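Local coordinates for protein methylocystis parvus OBBP MbnE (Methylocystis parvus OBBP, PDB 5ICQ) that probably binds the copper chelator methanobactin in the periplasm, as a solute-binding protein of family 5, at residues 323-328 with 565-570; 497-502 with 524-529; 447-452 with 490-495. All coordinates share one frame; numbering follows the deposited sequence.

Contact 1 of 3, residues 323-328 with 565-570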
loop_
_atom_site.group_PDB
_atom_site.type_symbol
_atom_site.label_atom_id
_atom_site.label_comp_id
_atom_site.label_asym_id
_atom_site.label_seq_id
_atom_site.Cartn_x
_atom_site.Cartn_y
_atom_site.Cartn_z
ATOM N N GLY A 323 13.337 -4.899 -1.820
ATOM C CA GLY A 323 14.475 -5.676 -2.292
ATOM C C GLY A 323 15.652 -4.804 -2.656
ATOM O O GLY A 323 15.536 -3.579 -2.768
ATOM N N PHE A 324 16.803 -5.462 -2.840
ATOM C CA PHE A 324 17.941 -4.820 -3.485
ATOM C C PHE A 324 17.631 -4.640 -4.964
ATOM O O PHE A 324 17.412 -5.625 -5.672
ATOM C CB PHE A 324 19.215 -5.663 -3.339
ATOM C CG PHE A 324 19.767 -5.736 -1.939
ATOM C CD1 PHE A 324 20.427 -4.644 -1.374
ATOM C CD2 PHE A 324 19.680 -6.916 -1.214
ATOM C CE1 PHE A 324 20.957 -4.716 -0.081
ATOM C CE2 PHE A 324 20.225 -7.005 0.063
ATOM C CZ PHE A 324 20.867 -5.894 0.629
ATOM N N VAL A 325 17.650 -3.401 -5.445
ATOM C CA VAL A 325 17.298 -3.102 -6.828
ATOM C C VAL A 325 18.570 -2.949 -7.646
ATOM O O VAL A 325 19.444 -2.155 -7.283
ATOM C CB VAL A 325 16.460 -1.816 -6.920
ATOM C CG1 VAL A 325 16.213 -1.486 -8.382
ATOM C CG2 VAL A 325 15.132 -1.983 -6.185
ATOM N N PHE A 326 18.654 -3.668 -8.771
ATOM C CA PHE A 326 19.737 -3.467 -9.733
ATOM C C PHE A 326 19.431 -2.285 -10.644
ATOM O O PHE A 326 18.321 -2.159 -11.166
ATOM C CB PHE A 326 19.926 -4.710 -10.621
ATOM C CG PHE A 326 20.350 -5.958 -9.886
ATOM C CD1 PHE A 326 21.697 -6.242 -9.682
ATOM C CD2 PHE A 326 19.403 -6.892 -9.479
ATOM C CE1 PHE A 326 22.086 -7.426 -9.048
ATOM C CE2 PHE A 326 19.769 -8.053 -8.841
ATOM C CZ PHE A 326 21.118 -8.334 -8.629
ATOM N N ASN A 327 20.424 -1.430 -10.874
ATOM C CA ASN A 327 20.225 -0.378 -11.866
ATOM C C ASN A 327 20.561 -0.962 -13.229
ATOM O O ASN A 327 21.719 -0.955 -13.663
ATOM C CB ASN A 327 21.069 0.857 -11.566
ATOM C CG ASN A 327 20.790 1.985 -12.555
ATOM O OD1 ASN A 327 20.063 1.788 -13.531
ATOM N ND2 ASN A 327 21.347 3.168 -12.300
ATOM N N THR A 328 19.529 -1.464 -13.930
ATOM C CA THR A 328 19.808 -2.153 -15.187
ATOM C C THR A 328 20.152 -1.183 -16.308
ATOM O O THR A 328 20.452 -1.635 -17.418
ATOM C CB THR A 328 18.629 -3.024 -15.631
ATOM O OG1 THR A 328 17.526 -2.199 -16.056
ATOM C CG2 THR A 328 18.144 -3.887 -14.458
ATOM N N PHE A 565 14.608 -10.594 -12.783
ATOM C CA PHE A 565 15.594 -10.442 -11.715
ATOM C C PHE A 565 16.020 -8.982 -11.583
ATOM O O PHE A 565 17.209 -8.653 -11.501
ATOM C CB PHE A 565 16.788 -11.375 -11.951
ATOM C CG PHE A 565 16.377 -12.816 -11.970
ATOM C CD1 PHE A 565 16.239 -13.514 -10.782
ATOM C CD2 PHE A 565 16.011 -13.438 -13.165
ATOM C CE1 PHE A 565 15.796 -14.843 -10.786
ATOM C CE2 PHE A 565 15.571 -14.761 -13.180
ATOM C CZ PHE A 565 15.463 -15.462 -11.989
ATOM N N TYR A 566 15.017 -8.098 -11.579
ATOM C CA TYR A 566 15.274 -6.678 -11.383
ATOM C C TYR A 566 15.613 -6.365 -9.941
ATOM O O TYR A 566 16.237 -5.330 -9.664
ATOM C CB TYR A 566 14.059 -5.853 -11.811
ATOM C CG TYR A 566 13.682 -6.084 -13.255
ATOM C CD1 TYR A 566 14.468 -5.584 -14.288
ATOM C CD2 TYR A 566 12.542 -6.814 -13.585
ATOM C CE1 TYR A 566 14.127 -5.806 -15.630
ATOM C CE2 TYR A 566 12.196 -7.037 -14.916
ATOM C CZ TYR A 566 12.994 -6.538 -15.923
ATOM O OH TYR A 566 12.625 -6.764 -17.223
ATOM N N VAL A 567 15.189 -7.222 -9.017
ATOM C CA VAL A 567 15.374 -6.993 -7.591
ATOM C C VAL A 567 15.866 -8.293 -6.978
ATOM O O VAL A 567 15.636 -9.380 -7.514
ATOM C CB VAL A 567 14.075 -6.532 -6.879
ATOM C CG1 VAL A 567 13.472 -5.330 -7.561
ATOM C CG2 VAL A 567 13.067 -7.657 -6.861
ATOM N N VAL A 568 16.577 -8.176 -5.860
ATOM C CA VAL A 568 16.815 -9.308 -4.971
ATOM C C VAL A 568 15.798 -9.195 -3.844
ATOM O O VAL A 568 15.922 -8.287 -3.002
ATOM C CB VAL A 568 18.247 -9.324 -4.424
ATOM C CG1 VAL A 568 18.461 -10.568 -3.530
ATOM C CG2 VAL A 568 19.243 -9.320 -5.572
ATOM N N PRO A 569 14.777 -10.043 -3.795
ATOM C CA PRO A 569 13.695 -9.830 -2.829
ATOM C C PRO A 569 14.227 -9.966 -1.416
ATOM O O PRO A 569 15.078 -10.815 -1.137
ATOM C CB PRO A 569 12.688 -10.940 -3.155
ATOM C CG PRO A 569 13.127 -11.523 -4.461
ATOM C CD PRO A 569 14.606 -11.285 -4.566
ATOM N N LEU A 570 13.711 -9.121 -0.524
ATOM C CA LEU A 570 14.089 -9.188 0.879
ATOM C C LEU A 570 13.034 -9.984 1.652
ATOM O O LEU A 570 12.871 -11.182 1.395
ATOM C CB LEU A 570 14.306 -7.778 1.440
ATOM C CG LEU A 570 15.642 -7.188 0.946
ATOM C CD1 LEU A 570 15.763 -5.705 1.277
ATOM C CD2 LEU A 570 16.835 -7.956 1.533
#
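Phe324 and Val568 form the hydrogen-bonded pair at the heart of an antiparallel ladder between 323-326 and 567-569. Val568 N gives a nearly straight bond of 2.7 Å to Phe324 O. The return bond from Phe324 N to Val568 O is more bent, 136° at the hydrogen. One step further, Phe326 N reaches Tyr566 O at 3.1 Å, and this bond is nearly straight too. Phe324 O also takes a CA-H...O contact from Val567.

The apolar contacts divide between the two faces of the sheet. Val325 and Val567 share one face, with CG2 of the first 4.0 Å from CG1 of the second. On the other face the CB atoms of Phe324 and Val568 meet. Beyond the paired residues, CE2 of Phe324 touches CD2 of Leu570; the two side chains cross at about a right angle. Phe326 has its CG anti to the carbonyl carbon (chi1 -64°). This brings the ring obliquely against Val568, whose CG2 lies 3.5 Å from CE2 of Phe326. Gly323 lets the neighbouring strand come close: a CB there would collide with Val568 O. Leu570 CG packs on Gly323 CA.

Strand 322-326 lies between strands 567-572 and 494-498 in a mixed sheet. Helix 336-343 packs against Phe326 through Arg339 and Phe342.

Contact 2 of 3, residues 497-502 with 524-529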
loop_
_atom_site.group_PDB
_atom_site.type_symbol
_atom_site.label_atom_id
_atom_site.label_comp_id
_atom_site.label_asym_id
_atom_site.label_seq_id
_atom_site.Cartn_x
_atom_site.Cartn_y
_atom_site.Cartn_z
ATOM N N GLY A 497 14.812 -0.775 -2.567
ATOM C CA GLY A 497 13.607 -0.134 -3.041
ATOM C C GLY A 497 12.378 -0.874 -2.558
ATOM O O GLY A 497 12.444 -2.034 -2.157
ATOM N N GLN A 498 11.242 -0.182 -2.618
ATOM C CA GLN A 498 9.974 -0.724 -2.149
ATOM C C GLN A 498 8.944 -0.726 -3.273
ATOM O O GLN A 498 8.799 0.269 -3.995
ATOM C CB GLN A 498 9.478 0.091 -0.954
ATOM C CG GLN A 498 8.156 -0.351 -0.400
ATOM C CD GLN A 498 7.879 0.237 0.972
ATOM O OE1 GLN A 498 7.527 1.410 1.098
ATOM N NE2 GLN A 498 8.040 -0.583 2.012
ATOM N N TYR A 499 8.227 -1.851 -3.418
ATOM C CA TYR A 499 7.139 -2.030 -4.394
ATOM C C TYR A 499 5.973 -2.653 -3.622
ATOM O O TYR A 499 5.781 -3.864 -3.673
ATOM C CB TYR A 499 7.575 -2.921 -5.565
ATOM C CG TYR A 499 8.767 -2.369 -6.310
ATOM C CD1 TYR A 499 10.064 -2.632 -5.883
ATOM C CD2 TYR A 499 8.589 -1.549 -7.416
ATOM C CE1 TYR A 499 11.162 -2.105 -6.554
ATOM C CE2 TYR A 499 9.684 -1.027 -8.105
ATOM C CZ TYR A 499 10.964 -1.317 -7.669
ATOM O OH TYR A 499 12.058 -0.794 -8.332
ATOM N N VAL A 500 5.229 -1.828 -2.881
ATOM C CA VAL A 500 4.233 -2.359 -1.947
ATOM C C VAL A 500 3.127 -3.077 -2.709
ATOM O O VAL A 500 2.512 -2.506 -3.616
ATOM C CB VAL A 500 3.649 -1.228 -1.082
ATOM C CG1 VAL A 500 2.435 -1.739 -0.290
ATOM C CG2 VAL A 500 4.702 -0.658 -0.134
ATOM N N ALA A 501 2.866 -4.335 -2.337
ATOM C CA ALA A 501 1.811 -5.112 -2.982
ATOM C C ALA A 501 0.434 -4.613 -2.567
ATOM O O ALA A 501 0.215 -4.190 -1.432
ATOM C CB ALA A 501 1.914 -6.599 -2.626
ATOM N N SER A 502 -0.507 -4.692 -3.494
ATOM C CA SER A 502 -1.890 -4.354 -3.215
ATOM C C SER A 502 -2.758 -5.521 -3.658
ATOM O O SER A 502 -2.359 -6.312 -4.514
ATOM C CB SER A 502 -2.282 -3.051 -3.928
ATOM O OG SER A 502 -3.479 -3.179 -4.660
ATOM N N PHE A 524 9.118 5.884 -9.891
ATOM C CA PHE A 524 9.220 4.702 -9.038
ATOM C C PHE A 524 9.910 3.527 -9.714
ATOM O O PHE A 524 10.136 2.504 -9.057
ATOM C CB PHE A 524 7.827 4.264 -8.584
ATOM C CG PHE A 524 7.131 5.286 -7.734
ATOM C CD1 PHE A 524 7.859 6.238 -7.043
ATOM C CD2 PHE A 524 5.751 5.307 -7.622
ATOM C CE1 PHE A 524 7.225 7.189 -6.258
ATOM C CE2 PHE A 524 5.118 6.260 -6.834
ATOM C CZ PHE A 524 5.859 7.193 -6.157
ATOM N N ASN A 525 10.247 3.645 -10.991
ATOM C CA ASN A 525 10.852 2.536 -11.729
ATOM C C ASN A 525 12.365 2.550 -11.492
ATOM O O ASN A 525 13.167 2.921 -12.352
ATOM C CB ASN A 525 10.498 2.637 -13.211
ATOM C CG ASN A 525 10.861 1.375 -13.990
ATOM O OD1 ASN A 525 11.678 0.570 -13.544
ATOM N ND2 ASN A 525 10.263 1.215 -15.169
ATOM N N LEU A 526 12.748 2.139 -10.275
ATOM C CA LEU A 526 14.143 2.291 -9.860
ATOM C C LEU A 526 15.086 1.415 -10.678
ATOM O O LEU A 526 16.228 1.808 -10.936
ATOM C CB LEU A 526 14.276 1.955 -8.379
ATOM C CG LEU A 526 13.415 2.819 -7.467
ATOM C CD1 LEU A 526 13.547 2.360 -6.006
ATOM C CD2 LEU A 526 13.841 4.256 -7.624
ATOM N N ALA A 527 14.635 0.227 -11.079
ATOM C CA ALA A 527 15.504 -0.682 -11.817
ATOM C C ALA A 527 15.699 -0.264 -13.269
ATOM O O ALA A 527 16.644 -0.734 -13.916
ATOM C CB ALA A 527 14.942 -2.105 -11.763
ATOM N N GLY A 528 14.836 0.601 -13.798
ATOM C CA GLY A 528 14.909 0.911 -15.215
ATOM C C GLY A 528 14.374 -0.195 -16.098
ATOM O O GLY A 528 14.859 -0.373 -17.219
ATOM N N ALA A 529 13.378 -0.938 -15.624
ATOM C CA ALA A 529 12.788 -2.005 -16.424
ATOM C C ALA A 529 12.089 -1.412 -17.636
ATOM O O ALA A 529 11.285 -0.488 -17.501
ATOM C CB ALA A 529 11.800 -2.811 -15.586
HETATM O O HOH W 1 9.445 2.112 -6.323
HETATM O O HOH W 2 11.806 -0.873 -11.135
#
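Gly497 CA faces the end of Leu526, with CD1 of the leucine 3.9 Å away. A CB on Gly497 would run into that methyl. At Gln498 the link is made by water: one water donates to Gln498 O and to Phe524 O, joining the two backbones. Tyr499 carries most of the direct contact. Its CG stands anti to the carbonyl carbon (chi1 -59°), and the ring extends to the 524-529 loop. CE2 of Tyr499 passes 3.7 Å from Phe524 O, and its hydroxyl OH rests 3.5 Å from Leu526 CB.

A second water lies 2.8 Å from Tyr499 OH. It donates to Asn525 OD1 and accepts from Ala527 N. The same OD1 takes a bond from Ala529 N and a weak one from Gly528 N. Asn525 ND2 in turn gives a bond to Ala529 O, so both ends of the amide are tied to the loop. Through this water the Tyr499 hydroxyl reaches a type I beta turn, Asn525 to Gly528, which the Asn525 side chain braces from within.

The tyrosine ring also stacks on Trp513 of helix 508-513. Tyr499, Leu526 and Ala527 all touch Val325 of strand 322-326, which pairs with strand 494-498.

Contact 3 of 3, residues 447-452 with 490-495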
loop_
_atom_site.group_PDB
_atom_site.type_symbol
_atom_site.label_atom_id
_atom_site.label_comp_id
_atom_site.label_asym_id
_atom_site.label_seq_id
_atom_site.Cartn_x
_atom_site.Cartn_y
_atom_site.Cartn_z
ATOM N N GLU A 447 28.652 -0.401 -6.030
ATOM C CA GLU A 447 28.323 0.247 -4.771
ATOM C C GLU A 447 26.848 0.043 -4.460
ATOM O O GLU A 447 26.001 0.193 -5.347
ATOM C CB GLU A 447 28.637 1.739 -4.858
ATOM C CG GLU A 447 28.125 2.549 -3.682
ATOM C CD GLU A 447 28.141 4.040 -3.991
ATOM O OE1 GLU A 447 29.120 4.718 -3.642
ATOM O OE2 GLU A 447 27.178 4.518 -4.614
ATOM N N ILE A 448 26.536 -0.288 -3.204
ATOM C CA ILE A 448 25.158 -0.279 -2.708
ATOM C C ILE A 448 24.956 1.003 -1.921
ATOM O O ILE A 448 25.592 1.203 -0.880
ATOM C CB ILE A 448 24.850 -1.494 -1.815
ATOM C CG1 ILE A 448 25.106 -2.809 -2.558
ATOM C CG2 ILE A 448 23.383 -1.420 -1.304
ATOM C CD1 ILE A 448 24.925 -4.053 -1.664
ATOM N N MET A 449 24.053 1.862 -2.383
ATOM C CA MET A 449 23.757 3.093 -1.662
ATOM C C MET A 449 22.676 2.815 -0.625
ATOM O O MET A 449 21.636 2.239 -0.955
ATOM C CB MET A 449 23.304 4.189 -2.633
ATOM C CG MET A 449 22.850 5.457 -1.948
ATOM S SD MET A 449 22.348 6.748 -3.136
ATOM C CE MET A 449 20.771 6.122 -3.720
ATOM N N VAL A 450 22.917 3.216 0.629
ATOM C CA VAL A 450 21.956 2.979 1.700
ATOM C C VAL A 450 21.668 4.280 2.443
ATOM O O VAL A 450 22.439 5.237 2.401
ATOM C CB VAL A 450 22.432 1.896 2.697
ATOM C CG1 VAL A 450 22.576 0.537 2.004
ATOM C CG2 VAL A 450 23.749 2.305 3.357
ATOM N N LYS A 451 20.528 4.299 3.138
ATOM C CA LYS A 451 20.068 5.514 3.799
ATOM C C LYS A 451 20.054 5.445 5.319
ATOM O O LYS A 451 19.952 6.496 5.957
ATOM C CB LYS A 451 18.662 5.889 3.310
ATOM C CG LYS A 451 17.554 4.987 3.822
ATOM C CD LYS A 451 16.192 5.594 3.476
ATOM C CE LYS A 451 15.040 4.735 3.955
ATOM N NZ LYS A 451 13.738 5.440 3.751
ATOM N N ASP A 452 20.162 4.262 5.924
ATOM C CA ASP A 452 20.178 4.193 7.383
ATOM C C ASP A 452 20.960 2.960 7.825
ATOM O O ASP A 452 21.449 2.189 6.999
ATOM C CB ASP A 452 18.752 4.216 7.953
ATOM C CG ASP A 452 17.875 3.081 7.439
ATOM O OD1 ASP A 452 18.355 1.939 7.277
ATOM O OD2 ASP A 452 16.666 3.323 7.232
ATOM N N PHE A 490 18.582 8.349 -10.477
ATOM C CA PHE A 490 19.059 6.981 -10.708
ATOM C C PHE A 490 20.588 6.910 -10.693
ATOM O O PHE A 490 21.205 6.164 -11.462
ATOM C CB PHE A 490 18.486 6.409 -12.014
ATOM C CG PHE A 490 16.976 6.549 -12.125
ATOM C CD1 PHE A 490 16.136 6.011 -11.159
ATOM C CD2 PHE A 490 16.405 7.225 -13.201
ATOM C CE1 PHE A 490 14.737 6.133 -11.256
ATOM C CE2 PHE A 490 15.009 7.356 -13.312
ATOM C CZ PHE A 490 14.176 6.821 -12.329
ATOM N N ASP A 491 21.207 7.674 -9.790
ATOM C CA ASP A 491 22.664 7.694 -9.672
ATOM C C ASP A 491 23.096 6.700 -8.590
ATOM O O ASP A 491 23.521 7.053 -7.483
ATOM C CB ASP A 491 23.161 9.103 -9.379
ATOM C CG ASP A 491 24.669 9.167 -9.224
ATOM O OD1 ASP A 491 25.369 8.229 -9.684
ATOM O OD2 ASP A 491 25.152 10.149 -8.627
ATOM N N PHE A 492 22.969 5.423 -8.942
ATOM C CA PHE A 492 23.355 4.333 -8.050
ATOM C C PHE A 492 23.592 3.089 -8.897
ATOM O O PHE A 492 23.088 2.981 -10.023
ATOM C CB PHE A 492 22.283 4.076 -6.973
ATOM C CG PHE A 492 20.912 3.746 -7.541
ATOM C CD1 PHE A 492 20.596 2.445 -7.920
ATOM C CD2 PHE A 492 19.949 4.740 -7.690
ATOM C CE1 PHE A 492 19.349 2.142 -8.464
ATOM C CE2 PHE A 492 18.690 4.443 -8.221
ATOM C CZ PHE A 492 18.396 3.143 -8.608
ATOM N N ASP A 493 24.404 2.167 -8.358
ATOM C CA ASP A 493 24.502 0.830 -8.946
ATOM C C ASP A 493 23.399 -0.068 -8.410
ATOM O O ASP A 493 22.754 -0.806 -9.172
ATOM C CB ASP A 493 25.862 0.182 -8.633
ATOM C CG ASP A 493 27.041 0.920 -9.245
ATOM O OD1 ASP A 493 26.894 1.537 -10.328
ATOM O OD2 ASP A 493 28.132 0.858 -8.632
ATOM N N MET A 494 23.191 -0.017 -7.095
ATOM C CA MET A 494 22.200 -0.813 -6.387
ATOM C C MET A 494 21.714 -0.009 -5.192
ATOM O O MET A 494 22.483 0.738 -4.582
ATOM C CB MET A 494 22.798 -2.149 -5.913
ATOM C CG MET A 494 21.833 -3.013 -5.073
ATOM S SD MET A 494 22.551 -4.633 -4.701
ATOM C CE MET A 494 22.397 -5.435 -6.290
ATOM N N MET A 495 20.436 -0.150 -4.871
ATOM C CA MET A 495 19.893 0.474 -3.676
ATOM C C MET A 495 18.740 -0.400 -3.228
ATOM O O MET A 495 18.374 -1.360 -3.908
ATOM C CB MET A 495 19.449 1.925 -3.936
ATOM C CG MET A 495 18.338 2.080 -4.959
ATOM S SD MET A 495 17.737 3.802 -5.008
ATOM C CE MET A 495 16.689 3.821 -3.550
HETATM O O HOH W 3 25.247 2.869 -5.737
#
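Glu447 O is gripped from two directions, by a water that donates at 2.8 Å and, more weakly, by Met494 N. Strand 442-450 lies between strands 472-477 and 494-498, parallel to both. Helix 453-467 makes the beta-alpha-beta crossover to 472-477, and helix 480-489 leads on to 494-498. The water also donates to Glu447 OE2 and accepts from Asp493 N. Arg486 forms a salt bridge with the same OE2.

Asp493 OD2 takes the Glu447 N-H at 2.9 Å through its anti lone pair. Its other oxygen, OD1, forms a salt bridge with Arg330, which probably offsets the negative charge so close to Glu447. With an alanine here in place of Asp493, Glu447 N is likely to lose its acceptor and Arg330 one of its carboxylate mates. Further along, Met449 N bonds to Met494 O at 2.9 Å, with an angle of 161° at the hydrogen.

Two pairs of side chains lie side by side. Met494 runs alongside Ile448, pointing the same way, and its SD sits 3.8 Å from CG1 of the isoleucine. Met449 runs alongside Met495. Its CG is anti to the backbone N (chi1 174°), and the bend at chi3 then carries CE to Phe492 CB and Met495 SD. That sulfur, Met495 SD, lies 3.4 Å above the plane of the Phe492 ring, on one face and offset toward the rim.

All three contacts reach one mixed sheet. Strand 494-498 is the common element: contact 3 uses its start and contact 2 its end. Strand 322-326 of contact 1 pairs with it, through Val325 N to Met495 O and Gly323 O to Gly497 N. The centres of contacts 1 and 2 lie about 9 Å apart, those of 1 and 3 about 11 Å, and those of 2 and 3 about 14 Å. Along the chain, contact 1 spans the longest separation and encloses the other two, with contact 3 closing before contact 2 opens. Distant parts of the sequence are thus gathered into one sheet, while the 524-529 loop is tied to it by a hydrogen bond between Thr328 OG1 and Ala527 O.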